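Local coordinates for protein endoglucanase family 5 (Clostridium acetobutylicum ATCC 824, PDB 6PZ7) that probably hydrolyses beta-glycosidic bonds within cellulose and other plant polysaccharides, as a broad-specificity endoglucanase of glycoside hydrolase family 5, at residues A[38-42]-A[43-47]; A[47-51]-A[52-56]; A[72-75]-A[76-80]; A[290-294]-A[295-299]; A[327-330]-A[331-335]. All blocks are in the same frame, centred on the assembly; numbering follows the deposited sequence. Where two conformers were deposited one is given.

Contact 1 (A[38-42]-A[43-47]); sequences PKTTK and AMIDK
A capping box at the start of helix 42-51 joins T41, the N-cap residue, to M44 in the first turn. T41 OG1 accepts from M44 N at 3.2 Å (N-H...O 154°), giving a partner to an amide that has no helical carbonyl before it. Threonine suits the place because its short side chain carries a hydroxyl that can accept close to the backbone; with OG1 between its own N and carbonyl carbon (chi1 65°) it faces M44 N. In return M44 SD takes a weak bond from T41 N at 3.6 Å, a sulfur standing where a polar side chain is more usual. The methionine extends back along residues 38-41, crossing T41 at about a right angle, and M44 CE reaches P38 CG at 3.8 Å. K42 pairs with D46, four positions along, in a salt bridge: K42 NZ lies 3.0 Å from D46 OD1, on the syn lone pair, with a water bridging NZ to OD2. The lysine curls at chi2, chi3 and chi4 to reach it. In the backbone of the same pair, D46 N donates to K42 O at 2.8 Å. K42 NZ has a second acidic partner, D92, just beyond helix 76-91, whose Y88 packs on K42 and I45, while M44 rests on L322 before strand 323-324.

Contact 2 (A[47-51]-A[52-56]); sequences KIKEA and GFNTV
One water oxygen is gripped by three groups: K49 NZ donates to it, and it donates in turn to N54 OD1 at 2.7 Å and F53 O at 3.2 Å. It lies beside the Schellman motif that ends helix 42-51 and turns the chain into strand 55-58 of the beta/alpha barrel. The lysine and asparagine side chains lie alongside each other and point the same way; K49 NZ and N54 OD1 are 3.9 Å apart, and the water bridges them. K49 NZ also donates to D92 O, and N54 ND2 to D15 O, which gives each polar end a further partner outside the turn. G52 N donates to K49 O at 3.1 Å, approaching from above the carbonyl plane, while F53 N makes a weak, longer bond to I48 O. Glycine suits the turn because at phi 113° a beta carbon would collide with A51 O. Next comes the buried F53. I48 O lies at the edge of its ring, in the ring plane, and A51 CB meets the ring obliquely; W20, W324 and I333 pack on the same phenylalanine. The apolar seam is completed by I48, whose CG2, anti to the backbone N, is the branch turned to the F53 and V56 side chains. That single methyl, I48 CG2, touches F53 CB at 3.6 Å and V56 CG2 at 3.8 Å.

Contact 3 (A[72-75]-A[76-80]); sequences YTID and QAWLN
D75 folds its side chain over the first turn of helix 76-91, and each of its atoms has a neighbour there. D75 CB lies 4.1 Å from W78 CB. CG turns anti to the aspartate's own backbone N (chi1 173°), which swings the carboxylate toward the helix amides. D75 OD1 accepts from A77 N at 3.0 Å (N-H...O 143°), the donor standing well above the carboxylate plane. OD2 rests near the CB atoms of A77 and W78. A short acid fits this place: it reaches an amide left without a helical acceptor, and its negative charge should be favourable near the positive end of the helix dipole. D75 O begins the regular bonding, taking L79 N at 3.1 Å. On the buried side, I74 CG2 packs at 3.7 Å on L79 CG, the two side chains at about a right angle, and lies more loosely at the edge of the W78 indole, which stacks on H65. Together, the aspartate N-cap and the I74-L79 pair, a hydrophobic staple, are typical of a helix start, here on the outer layer of the TIM barrel.

Contact 4 (A[290-294]-A[295-299]); sequences SDARK and KGITT
Charge joins D291 to K295 one turn later: K295 NZ lies 3.1 Å from D291 OD1, on its syn side though out of the carboxylate plane, and D248 of helix 241-259 gives the amine a second acidic partner. Among side-chain hydrogen bonds, R293 grips T298 OG1 end-on, R293 NH1 and NH2 each at 3.0 Å with the hydroxyl in the guanidinium plane. Bends at chi2 and chi3 fold the arginine over the turn, with I297 O over one of its faces; T298 OG1 also bonds to V13 O. Apolar contact is modest, A292 CB meeting T299 CG2 at 3.8 Å and I297 CB at 4.1 Å; a small residue such as alanine is in keeping with the close passage of the strand. Backbone bonds close the turn: I297 N to A292 O at 2.9 Å (164°) and G296 N to R293 O at 2.9 Å. Glycine is favoured at G296 by its positive phi of 78°. This is a Schellman motif, with G296 at C-prime, leading helix 278-294 into strand 298-303, the last of the eight in the TIM barrel.

Contact 5 (A[327-330]-A[331-335]); sequences PKLV and RTIVN
L329 and I333, one turn apart, cross obliquely on the inward face of helix 327-334, the short C-terminal helix that lies against the beta/alpha barrel. L329 CD1 meets I333 CD1 at 4.0 Å. With the leucine's CG anti to the backbone N (chi1 174°) and chi2 near 55°, CD1 is the branch that reaches I333, and both side chains also pack on W301 of strand 298-303. Branched aliphatic residues suit this buried face. T332 crosses L329 obliquely, and T332 OG1, held between its own N and carbonyl carbon (chi1 63°), donates back to L329 O at 2.9 Å. That oxygen, L329 O, also accepts the helical bond from I333 N at 3.1 Å, so two donors share it. Bending back to its own helix lets a threonine satisfy its hydroxyl beside A285 of helix 278-294, where A282 O is a further, weak partner. R331 and K328 suit exposed positions; helical bonds run from R331 N to P327 O at 3.2 Å and from T332 N to K328 O at 3.1 Å. Near the end of the helix V334 N donates to V330 O, and V334 CG2 packs 3.4 Å from that same V330 O.

Along the chain the five contacts come in numerical order around one eight-stranded parallel barrel: contacts 1 and 3 start helices, 2 and 4 end them, and contact 5 lies within the last helix. Contacts 1 and 2 share K47 and helix 42-51, their centres about 11 Å apart: one opens the helix, the other closes it into strand 55-58. Contact 3 then starts the following helix, 76-91. Contact 4, about 36 Å from contact 3 between centres and across the chain's centre, delivers strand 298-303, which lies beside strand 265-270 in the same sheet that contact 2 reaches. Contact 5 touches contact 2, where F53 CE2 meets I333 CG2 at 3.6 Å, tying the chain's end to the early part of the barrel.

Contact 1 (A[38-42]-A[43-47])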
loop_
_atom_site.group_PDB
_atom_site.type_symbol
_atom_site.label_atom_id
_atom_site.label_comp_id
_atom_site.label_asym_id
_atom_site.label_seq_id
_atom_site.Cartn_x
_atom_site.Cartn_y
_atom_site.Cartn_z
ATOM N N PRO A 38 -8.934 16.997 5.275
ATOM C CA PRO A 38 -9.797 17.141 6.453
ATOM C C PRO A 38 -9.678 15.886 7.314
ATOM O O PRO A 38 -9.262 14.808 6.857
ATOM C CB PRO A 38 -11.195 17.233 5.823
ATOM C CG PRO A 38 -11.091 16.438 4.541
ATOM C CD PRO A 38 -9.713 16.746 4.042
ATOM N N LYS A 39 -10.051 15.994 8.578
ATOM C CA LYS A 39 -10.129 14.804 9.423
ATOM C C LYS A 39 -11.089 13.793 8.791
ATOM O O LYS A 39 -12.196 14.140 8.369
ATOM C CB LYS A 39 -10.583 15.209 10.823
ATOM C CG LYS A 39 -10.587 14.058 11.813
ATOM C CD LYS A 39 -10.892 14.549 13.211
ATOM C CE LYS A 39 -10.967 13.373 14.182
ATOM N NZ LYS A 39 -11.188 13.817 15.607
ATOM N N THR A 40 -10.672 12.542 8.719
ATOM C CA THR A 40 -11.481 11.526 8.051
ATOM C C THR A 40 -12.762 11.261 8.828
ATOM O O THR A 40 -12.757 11.224 10.057
ATOM C CB THR A 40 -10.686 10.235 7.935
ATOM O OG1 THR A 40 -9.411 10.500 7.350
ATOM C CG2 THR A 40 -11.386 9.191 7.084
ATOM N N THR A 41 -13.859 11.081 8.099
ATOM C CA THR A 41 -15.152 10.752 8.677
ATOM C C THR A 41 -15.674 9.430 8.115
ATOM O O THR A 41 -15.288 8.973 7.027
ATOM C CB THR A 41 -16.196 11.830 8.383
ATOM O OG1 THR A 41 -16.399 11.851 6.971
ATOM C CG2 THR A 41 -15.761 13.195 8.861
ATOM N N LYS A 42 -16.594 8.842 8.869
ATOM C CA LYS A 42 -17.297 7.654 8.407
ATOM C C LYS A 42 -17.973 7.910 7.066
ATOM O O LYS A 42 -17.986 7.042 6.182
ATOM C CB LYS A 42 -18.324 7.249 9.466
ATOM C CG LYS A 42 -19.245 6.102 9.115
ATOM C CD LYS A 42 -18.452 4.850 8.813
ATOM C CE LYS A 42 -19.238 3.587 9.248
ATOM N NZ LYS A 42 -20.516 3.393 8.480
ATOM N N ALA A 43 -18.533 9.104 6.890
ATOM C CA ALA A 43 -19.244 9.411 5.650
ATOM C C ALA A 43 -18.319 9.354 4.434
ATOM O O ALA A 43 -18.734 8.959 3.341
ATOM C CB ALA A 43 -19.902 10.776 5.740
ATOM N N MET A 44 -17.061 9.752 4.593
ATOM C CA MET A 44 -16.099 9.633 3.491
ATOM C C MET A 44 -15.894 8.166 3.120
ATOM O O MET A 44 -15.892 7.787 1.944
ATOM C CB MET A 44 -14.763 10.281 3.889
ATOM C CG MET A 44 -14.823 11.786 4.071
ATOM S SD MET A 44 -13.283 12.368 4.827
ATOM C CE MET A 44 -13.833 13.990 5.393
ATOM N N ILE A 45 -15.709 7.316 4.134
ATOM C CA ILE A 45 -15.497 5.884 3.890
ATOM C C ILE A 45 -16.762 5.235 3.316
ATOM O O ILE A 45 -16.690 4.354 2.437
ATOM C CB ILE A 45 -14.982 5.200 5.168
ATOM C CG1 ILE A 45 -13.671 5.833 5.623
ATOM C CG2 ILE A 45 -14.877 3.700 4.971
ATOM C CD1 ILE A 45 -12.550 5.824 4.583
ATOM N N ASP A 46 -17.943 5.689 3.746
ATOM C CA ASP A 46 -19.188 5.217 3.154
ATOM C C ASP A 46 -19.227 5.506 1.647
ATOM O O ASP A 46 -19.761 4.702 0.871
ATOM C CB ASP A 46 -20.389 5.904 3.837
ATOM C CG ASP A 46 -20.648 5.454 5.254
ATOM O OD1 ASP A 46 -20.089 4.457 5.756
ATOM O OD2 ASP A 46 -21.483 6.114 5.914
ATOM N N LYS A 47 -18.709 6.660 1.226
ATOM C CA LYS A 47 -18.672 6.968 -0.208
ATOM C C LYS A 47 -17.839 5.928 -0.962
ATOM O O LYS A 47 -18.182 5.516 -2.074
ATOM C CB LYS A 47 -18.040 8.346 -0.388
ATOM C CG LYS A 47 -18.306 9.031 -1.697
ATOM C CD LYS A 47 -19.663 9.718 -1.729
ATOM C CE LYS A 47 -19.765 10.368 -3.052
ATOM N NZ LYS A 47 -21.104 10.850 -3.322
HETATM O O HOH W 1 -22.726 5.134 8.080
#

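Contact 2 (A[47-51]-A[52-56])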
loop_
_atom_site.group_PDB
_atom_site.type_symbol
_atom_site.label_atom_id
_atom_site.label_comp_id
_atom_site.label_asym_id
_atom_site.label_seq_id
_atom_site.Cartn_x
_atom_site.Cartn_y
_atom_site.Cartn_z
ATOM N N LYS A 47 -18.709 6.660 1.226
ATOM C CA LYS A 47 -18.672 6.968 -0.208
ATOM C C LYS A 47 -17.839 5.928 -0.962
ATOM O O LYS A 47 -18.182 5.516 -2.074
ATOM C CB LYS A 47 -18.040 8.346 -0.388
ATOM C CG LYS A 47 -18.306 9.031 -1.697
ATOM C CD LYS A 47 -19.663 9.718 -1.729
ATOM C CE LYS A 47 -19.765 10.368 -3.052
ATOM N NZ LYS A 47 -21.104 10.850 -3.322
ATOM N N ILE A 48 -16.717 5.523 -0.374
ATOM C CA ILE A 48 -15.860 4.496 -0.967
ATOM C C ILE A 48 -16.609 3.187 -1.136
ATOM O O ILE A 48 -16.584 2.566 -2.212
ATOM C CB ILE A 48 -14.592 4.298 -0.105
ATOM C CG1 ILE A 48 -13.855 5.620 0.156
ATOM C CG2 ILE A 48 -13.704 3.198 -0.669
ATOM C CD1 ILE A 48 -13.505 6.373 -1.066
ATOM N N LYS A 49 -17.301 2.751 -0.082
ATOM C CA LYS A 49 -18.073 1.517 -0.144
ATOM C C LYS A 49 -19.169 1.603 -1.190
ATOM O O LYS A 49 -19.366 0.664 -1.979
ATOM C CB LYS A 49 -18.677 1.250 1.231
ATOM C CG LYS A 49 -19.653 0.083 1.320
ATOM C CD LYS A 49 -18.960 -1.220 1.041
ATOM C CE LYS A 49 -19.893 -2.413 1.359
ATOM N NZ LYS A 49 -19.085 -3.656 1.535
ATOM N N GLU A 50 -19.891 2.723 -1.213
ATOM C CA GLU A 50 -21.011 2.899 -2.131
ATOM C C GLU A 50 -20.559 2.894 -3.588
ATOM O O GLU A 50 -21.340 2.513 -4.471
ATOM C CB GLU A 50 -21.726 4.216 -1.810
ATOM C CG GLU A 50 -22.534 4.154 -0.493
ATOM C CD GLU A 50 -22.915 5.526 0.106
ATOM O OE1 GLU A 50 -22.651 6.606 -0.475
ATOM O OE2 GLU A 50 -23.490 5.514 1.234
ATOM N N ALA A 51 -19.325 3.291 -3.874
ATOM C CA ALA A 51 -18.825 3.277 -5.248
ATOM C C ALA A 51 -18.489 1.866 -5.716
ATOM O O ALA A 51 -18.416 1.628 -6.931
ATOM C CB ALA A 51 -17.590 4.171 -5.380
ATOM N N GLY A 52 -18.268 0.923 -4.817
ATOM C CA GLY A 52 -17.987 -0.458 -5.183
ATOM C C GLY A 52 -16.582 -0.940 -4.854
ATOM O O GLY A 52 -16.234 -2.060 -5.241
ATOM N N PHE A 53 -15.763 -0.145 -4.195
ATOM C CA PHE A 53 -14.510 -0.655 -3.684
ATOM C C PHE A 53 -14.794 -1.671 -2.595
ATOM O O PHE A 53 -15.808 -1.565 -1.899
ATOM C CB PHE A 53 -13.687 0.491 -3.099
ATOM C CG PHE A 53 -13.170 1.461 -4.122
ATOM C CD1 PHE A 53 -13.870 2.634 -4.391
ATOM C CD2 PHE A 53 -11.995 1.215 -4.803
ATOM C CE1 PHE A 53 -13.391 3.547 -5.282
ATOM C CE2 PHE A 53 -11.493 2.120 -5.738
ATOM C CZ PHE A 53 -12.201 3.291 -5.974
ATOM N N ASN A 54 -13.891 -2.654 -2.426
ATOM C CA ASN A 54 -14.004 -3.584 -1.307
ATOM C C ASN A 54 -12.810 -3.577 -0.369
ATOM O O ASN A 54 -12.786 -4.388 0.573
ATOM C CB ASN A 54 -14.326 -5.029 -1.736
ATOM C CG ASN A 54 -14.988 -5.830 -0.633
ATOM O OD1 ASN A 54 -15.858 -5.314 0.061
ATOM N ND2 ASN A 54 -14.602 -7.089 -0.484
ATOM N N THR A 55 -11.863 -2.670 -0.561
ATOM C CA THR A 55 -10.678 -2.527 0.278
ATOM C C THR A 55 -10.344 -1.053 0.437
ATOM O O THR A 55 -10.410 -0.285 -0.543
ATOM C CB THR A 55 -9.462 -3.209 -0.398
ATOM O OG1 THR A 55 -9.699 -4.598 -0.522
ATOM C CG2 THR A 55 -8.182 -3.035 0.394
ATOM N N VAL A 56 -9.973 -0.654 1.648
ATOM C CA VAL A 56 -9.330 0.629 1.904
ATOM C C VAL A 56 -7.966 0.360 2.505
ATOM O O VAL A 56 -7.856 -0.351 3.510
ATOM C CB VAL A 56 -10.190 1.519 2.825
ATOM C CG1 VAL A 56 -9.437 2.777 3.167
ATOM C CG2 VAL A 56 -11.502 1.838 2.137
HETATM O O HOH W 2 -17.888 -3.714 -0.707
#

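Contact 3 (A[72-75]-A[76-80])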
loop_
_atom_site.group_PDB
_atom_site.type_symbol
_atom_site.label_atom_id
_atom_site.label_comp_id
_atom_site.label_asym_id
_atom_site.label_seq_id
_atom_site.Cartn_x
_atom_site.Cartn_y
_atom_site.Cartn_z
ATOM N N TYR A 72 10.019 2.636 23.048
ATOM C CA TYR A 72 9.431 3.064 21.794
ATOM C C TYR A 72 7.907 3.100 21.898
ATOM O O TYR A 72 7.183 2.613 21.021
ATOM C CB TYR A 72 9.894 2.192 20.641
ATOM C CG TYR A 72 11.373 2.270 20.387
ATOM C CD1 TYR A 72 11.940 3.427 19.899
ATOM C CD2 TYR A 72 12.200 1.161 20.563
ATOM C CE1 TYR A 72 13.313 3.488 19.600
ATOM C CE2 TYR A 72 13.555 1.218 20.244
ATOM C CZ TYR A 72 14.083 2.384 19.766
ATOM O OH TYR A 72 15.435 2.490 19.446
ATOM N N THR A 73 7.406 3.725 22.954
ATOM C CA THR A 73 5.972 3.699 23.239
ATOM C C THR A 73 5.207 4.468 22.172
ATOM O O THR A 73 5.494 5.644 21.913
ATOM C CB THR A 73 5.701 4.337 24.597
ATOM O OG1 THR A 73 6.474 3.619 25.565
ATOM C CG2 THR A 73 4.256 4.310 24.953
ATOM N N ILE A 74 4.189 3.848 21.601
ATOM C CA ILE A 74 3.319 4.535 20.652
ATOM C C ILE A 74 2.271 5.311 21.449
ATOM O O ILE A 74 1.586 4.761 22.317
ATOM C CB ILE A 74 2.636 3.548 19.676
ATOM C CG1 ILE A 74 3.665 2.741 18.892
ATOM C CG2 ILE A 74 1.730 4.331 18.711
ATOM C CD1 ILE A 74 3.069 1.707 17.957
ATOM N N ASP A 75 2.128 6.585 21.133
ATOM C CA ASP A 75 1.130 7.411 21.805
ATOM C C ASP A 75 -0.252 6.766 21.760
ATOM O O ASP A 75 -0.781 6.451 20.680
ATOM C CB ASP A 75 1.106 8.778 21.125
ATOM C CG ASP A 75 0.000 9.677 21.620
ATOM O OD1 ASP A 75 -0.593 9.395 22.678
ATOM O OD2 ASP A 75 -0.303 10.659 20.919
ATOM N N GLN A 76 -0.879 6.610 22.922
ATOM C CA GLN A 76 -2.180 5.959 22.980
ATOM C C GLN A 76 -3.241 6.718 22.196
ATOM O O GLN A 76 -4.118 6.098 21.583
ATOM C CB GLN A 76 -2.609 5.825 24.445
ATOM C CG GLN A 76 -3.932 5.165 24.666
ATOM C CD GLN A 76 -4.244 4.987 26.146
ATOM O OE1 GLN A 76 -3.792 4.024 26.777
ATOM N NE2 GLN A 76 -4.996 5.931 26.712
ATOM N N ALA A 77 -3.229 8.042 22.248
ATOM C CA ALA A 77 -4.242 8.781 21.510
ATOM C C ALA A 77 -4.098 8.567 20.013
ATOM O O ALA A 77 -5.091 8.598 19.283
ATOM C CB ALA A 77 -4.134 10.269 21.826
ATOM N N TRP A 78 -2.884 8.411 19.514
ATOM C CA TRP A 78 -2.693 8.120 18.099
ATOM C C TRP A 78 -3.240 6.749 17.764
ATOM O O TRP A 78 -3.953 6.593 16.760
ATOM C CB TRP A 78 -1.216 8.234 17.742
ATOM C CG TRP A 78 -0.900 7.975 16.287
ATOM C CD1 TRP A 78 -0.237 6.907 15.782
ATOM C CD2 TRP A 78 -1.237 8.792 15.162
ATOM N NE1 TRP A 78 -0.117 7.004 14.425
ATOM C CE2 TRP A 78 -0.718 8.164 14.010
ATOM C CE3 TRP A 78 -1.905 10.012 15.028
ATOM C CZ2 TRP A 78 -0.844 8.725 12.742
ATOM C CZ3 TRP A 78 -2.033 10.562 13.754
ATOM C CH2 TRP A 78 -1.503 9.914 12.631
ATOM N N LEU A 79 -2.901 5.729 18.556
ATOM C CA LEU A 79 -3.463 4.408 18.312
ATOM C C LEU A 79 -4.978 4.446 18.337
ATOM O O LEU A 79 -5.642 3.767 17.543
ATOM C CB LEU A 79 -2.948 3.401 19.332
ATOM C CG LEU A 79 -1.624 2.725 19.035
ATOM C CD1 LEU A 79 -1.118 2.033 20.292
ATOM C CD2 LEU A 79 -1.717 1.752 17.875
ATOM N N ASN A 80 -5.556 5.200 19.262
ATOM C CA ASN A 80 -7.004 5.284 19.351
ATOM C C ASN A 80 -7.593 5.869 18.065
ATOM O O ASN A 80 -8.612 5.373 17.547
ATOM C CB ASN A 80 -7.439 6.156 20.541
ATOM C CG ASN A 80 -7.210 5.496 21.884
ATOM O OD1 ASN A 80 -6.988 4.293 21.990
ATOM N ND2 ASN A 80 -7.285 6.296 22.925
#

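Contact 4 (A[290-294]-A[295-299])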
loop_
_atom_site.group_PDB
_atom_site.type_symbol
_atom_site.label_atom_id
_atom_site.label_comp_id
_atom_site.label_asym_id
_atom_site.label_seq_id
_atom_site.Cartn_x
_atom_site.Cartn_y
_atom_site.Cartn_z
ATOM N N SER A 290 -8.466 -4.470 -15.315
ATOM C CA SER A 290 -8.980 -5.696 -15.919
ATOM C C SER A 290 -7.854 -6.672 -16.234
ATOM O O SER A 290 -7.993 -7.878 -15.991
ATOM C CB SER A 290 -9.802 -5.373 -17.159
ATOM O OG SER A 290 -9.019 -4.764 -18.159
ATOM N N ASP A 291 -6.738 -6.189 -16.746
ATOM C CA ASP A 291 -5.620 -7.094 -17.040
ATOM C C ASP A 291 -5.005 -7.637 -15.754
ATOM O O ASP A 291 -4.671 -8.830 -15.659
ATOM C CB ASP A 291 -4.575 -6.361 -17.880
ATOM C CG ASP A 291 -3.626 -7.289 -18.590
ATOM O OD1 ASP A 291 -3.953 -8.482 -18.771
ATOM O OD2 ASP A 291 -2.546 -6.828 -18.978
ATOM N N ALA A 292 -4.864 -6.791 -14.734
ATOM C CA ALA A 292 -4.380 -7.281 -13.448
ATOM C C ALA A 292 -5.276 -8.385 -12.904
ATOM O O ALA A 292 -4.783 -9.427 -12.459
ATOM C CB ALA A 292 -4.250 -6.112 -12.463
ATOM N N ARG A 293 -6.590 -8.193 -12.981
ATOM C CA ARG A 293 -7.518 -9.187 -12.452
ATOM C C ARG A 293 -7.419 -10.498 -13.225
ATOM O O ARG A 293 -7.507 -11.582 -12.627
ATOM C CB ARG A 293 -8.956 -8.666 -12.481
ATOM C CG ARG A 293 -10.037 -9.713 -12.120
ATOM C CD ARG A 293 -10.383 -9.792 -10.619
ATOM N NE ARG A 293 -9.319 -10.346 -9.781
ATOM C CZ ARG A 293 -8.727 -9.706 -8.766
ATOM N NH1 ARG A 293 -9.097 -8.475 -8.439
ATOM N NH2 ARG A 293 -7.777 -10.328 -8.097
ATOM N N LYS A 294 -7.225 -10.428 -14.545
ATOM C CA LYS A 294 -7.059 -11.656 -15.301
ATOM C C LYS A 294 -5.842 -12.434 -14.835
ATOM O O LYS A 294 -5.808 -13.667 -14.965
ATOM C CB LYS A 294 -6.929 -11.309 -16.774
ATOM C CG LYS A 294 -8.253 -10.948 -17.430
ATOM C CD LYS A 294 -8.077 -10.557 -18.895
ATOM C CE LYS A 294 -9.416 -10.134 -19.498
ATOM N NZ LYS A 294 -9.251 -9.598 -20.875
ATOM N N LYS A 295 -4.842 -11.746 -14.308
ATOM C CA LYS A 295 -3.625 -12.321 -13.752
ATOM C C LYS A 295 -3.703 -12.536 -12.246
ATOM O O LYS A 295 -2.660 -12.795 -11.623
ATOM C CB LYS A 295 -2.434 -11.446 -14.147
ATOM C CG LYS A 295 -2.181 -11.459 -15.668
ATOM C CD LYS A 295 -1.296 -10.302 -16.101
ATOM C CE LYS A 295 -0.773 -10.419 -17.528
ATOM N NZ LYS A 295 -1.798 -10.748 -18.549
ATOM N N GLY A 296 -4.874 -12.433 -11.640
ATOM C CA GLY A 296 -5.021 -12.702 -10.228
ATOM C C GLY A 296 -4.559 -11.606 -9.289
ATOM O O GLY A 296 -4.427 -11.860 -8.080
ATOM N N ILE A 297 -4.302 -10.406 -9.794
ATOM C CA ILE A 297 -3.718 -9.311 -9.026
ATOM C C ILE A 297 -4.779 -8.262 -8.716
ATOM O O ILE A 297 -5.481 -7.783 -9.622
ATOM C CB ILE A 297 -2.561 -8.665 -9.805
ATOM C CG1 ILE A 297 -1.454 -9.680 -10.129
ATOM C CG2 ILE A 297 -2.000 -7.485 -9.035
ATOM C CD1 ILE A 297 -0.525 -9.242 -11.237
ATOM N N THR A 298 -4.915 -7.903 -7.444
ATOM C CA THR A 298 -5.788 -6.824 -6.982
ATOM C C THR A 298 -4.996 -5.532 -6.875
ATOM O O THR A 298 -3.833 -5.551 -6.435
ATOM C CB THR A 298 -6.422 -7.212 -5.664
ATOM O OG1 THR A 298 -7.367 -8.243 -5.965
ATOM C CG2 THR A 298 -7.118 -6.079 -4.982
ATOM N N THR A 299 -5.637 -4.412 -7.212
ATOM C CA THR A 299 -5.015 -3.094 -7.262
ATOM C C THR A 299 -5.707 -2.150 -6.296
ATOM O O THR A 299 -6.889 -2.327 -5.967
ATOM C CB THR A 299 -5.111 -2.506 -8.698
ATOM O OG1 THR A 299 -6.458 -2.134 -9.018
ATOM C CG2 THR A 299 -4.547 -3.466 -9.740
#

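Contact 5 (A[327-330]-A[331-335])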
loop_
_atom_site.group_PDB
_atom_site.type_symbol
_atom_site.label_atom_id
_atom_site.label_comp_id
_atom_site.label_asym_id
_atom_site.label_seq_id
_atom_site.Cartn_x
_atom_site.Cartn_y
_atom_site.Cartn_z
ATOM N N PRO A 327 -15.815 11.189 -12.453
ATOM C CA PRO A 327 -16.779 10.076 -12.351
ATOM C C PRO A 327 -16.535 8.979 -13.353
ATOM O O PRO A 327 -16.804 7.808 -13.045
ATOM C CB PRO A 327 -18.143 10.772 -12.553
ATOM C CG PRO A 327 -17.811 12.037 -13.312
ATOM C CD PRO A 327 -16.477 12.466 -12.774
ATOM N N LYS A 328 -16.043 9.285 -14.539
ATOM C CA LYS A 328 -15.763 8.225 -15.509
ATOM C C LYS A 328 -14.594 7.371 -15.037
ATOM O O LYS A 328 -14.633 6.135 -15.106
ATOM C CB LYS A 328 -15.451 8.867 -16.841
ATOM C CG LYS A 328 -15.031 7.951 -17.965
ATOM C CD LYS A 328 -14.599 8.784 -19.170
ATOM C CE LYS A 328 -14.164 7.915 -20.325
ATOM N NZ LYS A 328 -14.157 8.714 -21.630
ATOM N N LEU A 329 -13.580 8.015 -14.474
ATOM C CA LEU A 329 -12.407 7.330 -13.961
ATOM C C LEU A 329 -12.772 6.430 -12.798
ATOM O O LEU A 329 -12.351 5.277 -12.744
ATOM C CB LEU A 329 -11.358 8.384 -13.585
ATOM C CG LEU A 329 -10.112 7.916 -12.893
ATOM C CD1 LEU A 329 -9.359 6.815 -13.657
ATOM C CD2 LEU A 329 -9.201 9.063 -12.617
ATOM N N VAL A 330 -13.545 6.934 -11.832
ATOM C CA VAL A 330 -13.883 6.079 -10.703
ATOM C C VAL A 330 -14.613 4.837 -11.194
ATOM O O VAL A 330 -14.344 3.716 -10.740
ATOM C CB VAL A 330 -14.688 6.848 -9.636
ATOM C CG1 VAL A 330 -14.892 5.941 -8.385
ATOM C CG2 VAL A 330 -14.004 8.129 -9.214
ATOM N N ARG A 331 -15.559 5.024 -12.118
ATOM C CA ARG A 331 -16.332 3.885 -12.602
ATOM C C ARG A 331 -15.435 2.848 -13.284
ATOM O O ARG A 331 -15.651 1.635 -13.113
ATOM C CB ARG A 331 -17.461 4.359 -13.517
ATOM C CG ARG A 331 -18.482 3.287 -13.874
ATOM C CD ARG A 331 -19.298 2.858 -12.667
ATOM N NE ARG A 331 -20.254 1.837 -13.060
ATOM C CZ ARG A 331 -21.169 1.319 -12.254
ATOM N NH1 ARG A 331 -21.254 1.721 -10.999
ATOM N NH2 ARG A 331 -21.995 0.403 -12.723
ATOM N N THR A 332 -14.434 3.269 -14.065
ATOM C CA THR A 332 -13.501 2.309 -14.667
ATOM C C THR A 332 -12.669 1.568 -13.628
ATOM O O THR A 332 -12.213 0.432 -13.878
ATOM C CB THR A 332 -12.572 2.926 -15.726
ATOM O OG1 THR A 332 -11.693 3.923 -15.190
ATOM C CG2 THR A 332 -13.408 3.585 -16.819
ATOM N N ILE A 333 -12.369 2.206 -12.489
ATOM C CA ILE A 333 -11.612 1.535 -11.444
ATOM C C ILE A 333 -12.421 0.403 -10.824
ATOM O O ILE A 333 -11.874 -0.677 -10.564
ATOM C CB ILE A 333 -11.097 2.535 -10.403
ATOM C CG1 ILE A 333 -10.079 3.522 -11.015
ATOM C CG2 ILE A 333 -10.482 1.811 -9.199
ATOM C CD1 ILE A 333 -9.902 4.770 -10.240
ATOM N N VAL A 334 -13.705 0.644 -10.522
ATOM C CA VAL A 334 -14.522 -0.287 -9.740
ATOM C C VAL A 334 -15.323 -1.274 -10.586
ATOM O O VAL A 334 -16.005 -2.150 -10.024
ATOM C CB VAL A 334 -15.505 0.477 -8.819
ATOM C CG1 VAL A 334 -14.757 1.338 -7.827
ATOM C CG2 VAL A 334 -16.525 1.291 -9.631
ATOM N N ASN A 335 -15.293 -1.163 -11.901
ATOM C CA ASN A 335 -16.097 -2.063 -12.730
ATOM C C ASN A 335 -15.533 -3.479 -12.748
ATOM O O ASN A 335 -14.387 -3.746 -12.382
ATOM C CB ASN A 335 -16.188 -1.510 -14.148
ATOM C CG ASN A 335 -17.325 -2.131 -14.943
ATOM O OD1 ASN A 335 -18.501 -1.961 -14.606
ATOM N ND2 ASN A 335 -16.980 -2.843 -16.003
ATOM O OXT ASN A 335 -16.236 -4.428 -13.144
#